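Local coordinates for putative uncharacterized protein (Leishmania major, PDB 3M3I), which is of unknown function but belongs to the DUF985 family of the cupin superfamily and is found here as an assembly of two subunits, at residues 176-179 with 180-184; 188-192 with 193-197. All blocks are in the same frame, centred on the assembly; numbering follows the deposited sequence.

Contact 1: residues 176-179 with 180-184; sequences CIVS and PGFDY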
loop_
_atom_site.group_PDB
_atom_site.type_symbol
_atom_site.label_atom_id
_atom_site.label_comp_id
_atom_site.label_asym_id
_atom_site.label_seq_id
_atom_site.Cartn_x
_atom_site.Cartn_y
_atom_site.Cartn_z
ATOM N N CYS A 176 -1.372 2.384 5.299
ATOM C CA CYS A 176 0.055 2.494 5.531
ATOM C C CYS A 176 0.685 1.109 5.631
ATOM O O CYS A 176 0.122 0.203 6.239
ATOM C CB CYS A 176 0.327 3.269 6.811
ATOM S SG CYS A 176 -0.419 4.891 6.876
ATOM N N ILE A 177 1.867 0.949 5.043
ATOM C CA ILE A 177 2.632 -0.297 5.176
ATOM C C ILE A 177 4.006 0.045 5.716
ATOM O O ILE A 177 4.698 0.839 5.119
ATOM C CB ILE A 177 2.763 -1.012 3.816
ATOM C CG1 ILE A 177 1.386 -1.202 3.189
ATOM C CG2 ILE A 177 3.434 -2.361 3.952
ATOM C CD1 ILE A 177 1.478 -1.699 1.774
ATOM N N VAL A 178 4.382 -0.520 6.860
ATOM C CA VAL A 178 5.736 -0.360 7.378
ATOM C C VAL A 178 6.511 -1.637 7.094
ATOM O O VAL A 178 6.017 -2.721 7.362
ATOM C CB VAL A 178 5.750 -0.041 8.887
ATOM C CG1 VAL A 178 7.152 0.371 9.323
ATOM C CG2 VAL A 178 4.749 1.050 9.215
ATOM N N SER A 179 7.695 -1.502 6.496
ATOM C CA SER A 179 8.550 -2.652 6.151
ATOM C C SER A 179 10.040 -2.308 6.161
ATOM O O SER A 179 10.476 -1.405 5.431
ATOM C CB SER A 179 8.202 -3.215 4.780
ATOM O OG SER A 179 9.155 -4.189 4.379
ATOM N N PRO A 180 10.833 -3.036 6.977
ATOM C CA PRO A 180 10.418 -4.092 7.898
ATOM C C PRO A 180 9.408 -3.600 8.953
ATOM O O PRO A 180 9.341 -2.412 9.239
ATOM C CB PRO A 180 11.748 -4.539 8.529
ATOM C CG PRO A 180 12.757 -4.221 7.518
ATOM C CD PRO A 180 12.306 -2.930 6.922
ATOM N N GLY A 181 8.644 -4.527 9.523
ATOM C CA GLY A 181 7.355 -4.225 10.147
ATOM C C GLY A 181 7.351 -3.295 11.343
ATOM O O GLY A 181 8.382 -3.066 11.986
ATOM N N PHE A 182 6.167 -2.772 11.646
ATOM C CA PHE A 182 5.973 -1.909 12.799
ATOM C C PHE A 182 6.036 -2.683 14.139
ATOM O O PHE A 182 5.556 -3.816 14.263
ATOM C CB PHE A 182 4.629 -1.164 12.663
ATOM C CG PHE A 182 4.362 -0.200 13.770
ATOM C CD1 PHE A 182 4.812 1.096 13.700
ATOM C CD2 PHE A 182 3.666 -0.587 14.885
ATOM C CE1 PHE A 182 4.575 1.980 14.724
ATOM C CE2 PHE A 182 3.436 0.296 15.905
ATOM C CZ PHE A 182 3.895 1.575 15.819
ATOM N N ASP A 183 6.641 -2.037 15.133
ATOM C CA ASP A 183 6.727 -2.553 16.484
ATOM C C ASP A 183 6.828 -1.319 17.363
ATOM O O ASP A 183 7.644 -0.439 17.104
ATOM C CB ASP A 183 7.953 -3.471 16.640
ATOM C CG ASP A 183 7.986 -4.213 17.988
ATOM O OD1 ASP A 183 7.994 -5.458 17.987
ATOM O OD2 ASP A 183 8.025 -3.557 19.062
ATOM N N TYR A 184 5.986 -1.232 18.394
ATOM C CA TYR A 184 5.987 -0.048 19.262
ATOM C C TYR A 184 7.339 0.160 19.955
ATOM O O TYR A 184 7.631 1.263 20.415
ATOM C CB TYR A 184 4.845 -0.099 20.280
ATOM C CG TYR A 184 3.511 0.376 19.737
ATOM C CD1 TYR A 184 3.268 1.718 19.517
ATOM C CD2 TYR A 184 2.489 -0.528 19.445
ATOM C CE1 TYR A 184 2.030 2.156 19.022
ATOM C CE2 TYR A 184 1.252 -0.104 18.938
ATOM C CZ TYR A 184 1.032 1.231 18.736
ATOM O OH TYR A 184 -0.184 1.652 18.240
#
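With CG1 anti to the backbone N (chi1 -169°), Val-178 sets that methyl toward the carbonyl O of Pro-180, 3.5 Å away, and leaves its CB and CG2 for the methylene of Phe-182, CB to CB at 4.1 Å. The phenyl ring, its CG likewise anti (chi1 -177°), runs off from the strand, and CE2 of Phe-182 lies over the centre of the Tyr-184 ring, 3.6 Å above its plane. The chain folds back in a type VIb turn over Val-178 to Gly-181, made by a cis peptide bond between Ser-179 and Pro-180, which draws their CA atoms to 2.9 Å. It is closed by a nearly straight CA-H...O contact (angle at H 167°) from CA of Gly-181 to O of Val-178, 3.4 Å apart.

Thr-61 of the neighbouring strand 56-67 takes the backbone N-H of Phe-182 with its hydroxyl, and its backbone also pairs with that of Val-178. The hydroxyl of Ser-179 turns elsewhere, bonding to O of Ala-59 and to OG of Ser-179 of the second subunit.

The chemistry is thus divided: apolar carbons and a weak CH...O contact link strand end and turn directly, while the stronger polar bonds go to strand 56-67 and across the dimer interface. The cis proline probably fixes the sharp exit of the chain from the sheet, right beside that interface.

Contact 2: residues 188-192 with 193-197; sequences EIFTQ and AQLME
The ring of Phe-190 and the carboxamide of Gln-194 are the flat groups, their planes 43° apart. OE1 of the glutamine sits at the ring's edge near its plane, 3.8 Å from CD2 of Phe-190. Leu-195 approaches the same ring obliquely, its CD2 methyl 3.5 Å from CD2 of Phe-190, and its CD1 methyl packs on CB of the phenylalanine; the two side chains cross at about a right angle. Leu-75 and Ala-210 add to the apolar surroundings of the leucine, and Arg-77 lies against the phenylalanine.

OE1 also accepts the backbone N-H of Thr-191 at 3.2 Å, in the plane of the amide carbonyl, which helps hold the carboxamide's rotation and settles which end is the oxygen. The extended chain of Gln-194, leaving with CG opposite the backbone N (chi1 176°), is what carries OE1 back that far. On the way its CB passes OG1 of Thr-191 at 3.3 Å.

Main-chain bonds start the helix. O of Thr-191 receives N of Leu-195 at 3.1 Å and, weakly, N of Gln-194; O of Gln-192 receives N of Met-196 at 2.8 Å. The side chain of Gln-192 faces helix 203-209 and bonds through NE2 to O of Ala-210, while Glu-188 forms a salt bridge with Arg-77 on the adjoining strand.

With Thr-191 as N-cap, the bond from its N-H to the side chain of Gln-194 is one half of a capping box; the reciprocal bond, from OG1 of Thr-191 to N of Gln-194, is not formed. The apolar pair formed by the residue before the cap, Phe-190, and Leu-195 is a hydrophobic staple. Together they are typical of a helix N-terminus, here where edge strand 188-189 passes into helix 192-198.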
loop_
_atom_site.group_PDB
_atom_site.type_symbol
_atom_site.label_atom_id
_atom_site.label_comp_id
_atom_site.label_asym_id
_atom_site.label_seq_id
_atom_site.Cartn_x
_atom_site.Cartn_y
_atom_site.Cartn_z
ATOM N N GLU A 188 8.705 6.253 18.454
ATOM C CA GLU A 188 9.130 7.375 19.279
ATOM C C GLU A 188 8.204 8.546 19.007
ATOM O O GLU A 188 7.996 8.900 17.868
ATOM C CB GLU A 188 10.592 7.760 18.997
ATOM C CG GLU A 188 11.074 9.003 19.770
ATOM C CD GLU A 188 12.586 9.064 19.966
ATOM O OE1 GLU A 188 13.320 8.348 19.247
ATOM O OE2 GLU A 188 13.050 9.846 20.843
ATOM N N ILE A 189 7.635 9.126 20.057
ATOM C CA ILE A 189 6.751 10.280 19.907
ATOM C C ILE A 189 7.475 11.480 20.508
ATOM O O ILE A 189 8.260 11.334 21.432
ATOM C CB ILE A 189 5.370 10.030 20.557
ATOM C CG1 ILE A 189 4.360 11.101 20.155
ATOM C CG2 ILE A 189 5.468 10.002 22.090
ATOM C CD1 ILE A 189 3.928 11.021 18.703
ATOM N N PHE A 190 7.238 12.659 19.954
ATOM C CA PHE A 190 7.967 13.847 20.339
ATOM C C PHE A 190 7.009 14.868 20.952
ATOM O O PHE A 190 5.790 14.715 20.847
ATOM C CB PHE A 190 8.694 14.434 19.115
ATOM C CG PHE A 190 9.699 13.483 18.480
ATOM C CD1 PHE A 190 9.348 12.708 17.390
ATOM C CD2 PHE A 190 10.982 13.363 18.987
ATOM C CE1 PHE A 190 10.247 11.839 16.822
ATOM C CE2 PHE A 190 11.898 12.496 18.417
ATOM C CZ PHE A 190 11.535 11.736 17.334
ATOM N N THR A 191 7.585 15.864 21.631
ATOM C CA THR A 191 6.884 17.066 22.119
ATOM C C THR A 191 7.614 18.320 21.630
ATOM O O THR A 191 8.792 18.255 21.261
ATOM C CB THR A 191 6.831 17.120 23.659
ATOM O OG1 THR A 191 8.156 17.228 24.197
ATOM C CG2 THR A 191 6.129 15.897 24.217
ATOM N N GLN A 192 6.935 19.460 21.628
ATOM C CA GLN A 192 7.537 20.688 21.106
ATOM C C GLN A 192 8.803 21.162 21.840
ATOM O O GLN A 192 9.783 21.520 21.205
ATOM C CB GLN A 192 6.513 21.816 21.111
ATOM C CG GLN A 192 5.451 21.716 20.029
ATOM C CD GLN A 192 4.341 22.700 20.261
ATOM O OE1 GLN A 192 4.538 23.725 20.928
ATOM N NE2 GLN A 192 3.167 22.397 19.733
ATOM N N ALA A 193 8.768 21.185 23.171
ATOM C CA ALA A 193 9.887 21.702 23.980
ATOM C C ALA A 193 11.115 20.828 23.856
ATOM O O ALA A 193 12.241 21.283 24.088
ATOM C CB ALA A 193 9.491 21.818 25.462
ATOM N N GLN A 194 10.883 19.556 23.539
ATOM C CA GLN A 194 11.945 18.622 23.264
ATOM C C GLN A 194 12.577 18.940 21.903
ATOM O O GLN A 194 13.806 19.085 21.805
ATOM C CB GLN A 194 11.377 17.209 23.285
ATOM C CG GLN A 194 12.366 16.110 22.910
ATOM C CD GLN A 194 11.665 14.803 22.648
ATOM O OE1 GLN A 194 10.455 14.771 22.450
ATOM N NE2 GLN A 194 12.422 13.707 22.659
ATOM N N LEU A 195 11.746 19.056 20.864
ATOM C CA LEU A 195 12.245 19.247 19.480
ATOM C C LEU A 195 12.821 20.647 19.268
ATOM O O LEU A 195 13.806 20.810 18.558
ATOM C CB LEU A 195 11.153 18.964 18.443
ATOM C CG LEU A 195 10.624 17.528 18.324
ATOM C CD1 LEU A 195 9.426 17.441 17.365
ATOM C CD2 LEU A 195 11.712 16.557 17.894
ATOM N N MET A 196 12.213 21.658 19.883
ATOM C CA MET A 196 12.767 23.014 19.832
ATOM C C MET A 196 14.194 23.107 20.378
ATOM O O MET A 196 14.962 23.974 19.963
ATOM C CB MET A 196 11.869 24.000 20.587
ATOM C CG MET A 196 10.576 24.323 19.841
ATOM S SD MET A 196 10.887 24.969 18.196
ATOM C CE MET A 196 11.321 26.662 18.591
ATOM N N GLU A 197 14.548 22.223 21.307
ATOM C CA GLU A 197 15.920 22.159 21.806
ATOM C C GLU A 197 16.902 21.650 20.746
ATOM O O GLU A 197 18.040 22.119 20.698
ATOM C CB GLU A 197 16.004 21.292 23.064
ATOM C CG GLU A 197 15.371 21.941 24.287
ATOM C CD GLU A 197 16.246 23.033 24.909
ATOM O OE1 GLU A 197 17.409 22.745 25.252
ATOM O OE2 GLU A 197 15.770 24.178 25.067
#

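The two contacts come in series along the chain, with three residues between the end of contact 1 and the start of contact 2; their centres are about 22 Å apart and they do not touch. Contact 1 sits where the chain leaves strand 172-179, which pairs with strands 56-67 and 81-87 in the larger antiparallel sheet, and it adjoins the second subunit. Contact 2 begins on strand 188-189, at the edge of the other sheet within this chain, and ends in helix 192-198, touched by no other chain of the assembly. The loop from contact 1 therefore carries the chain from one sheet of the cupin fold to the other, and contact 2 then hands it to the C-terminal helices.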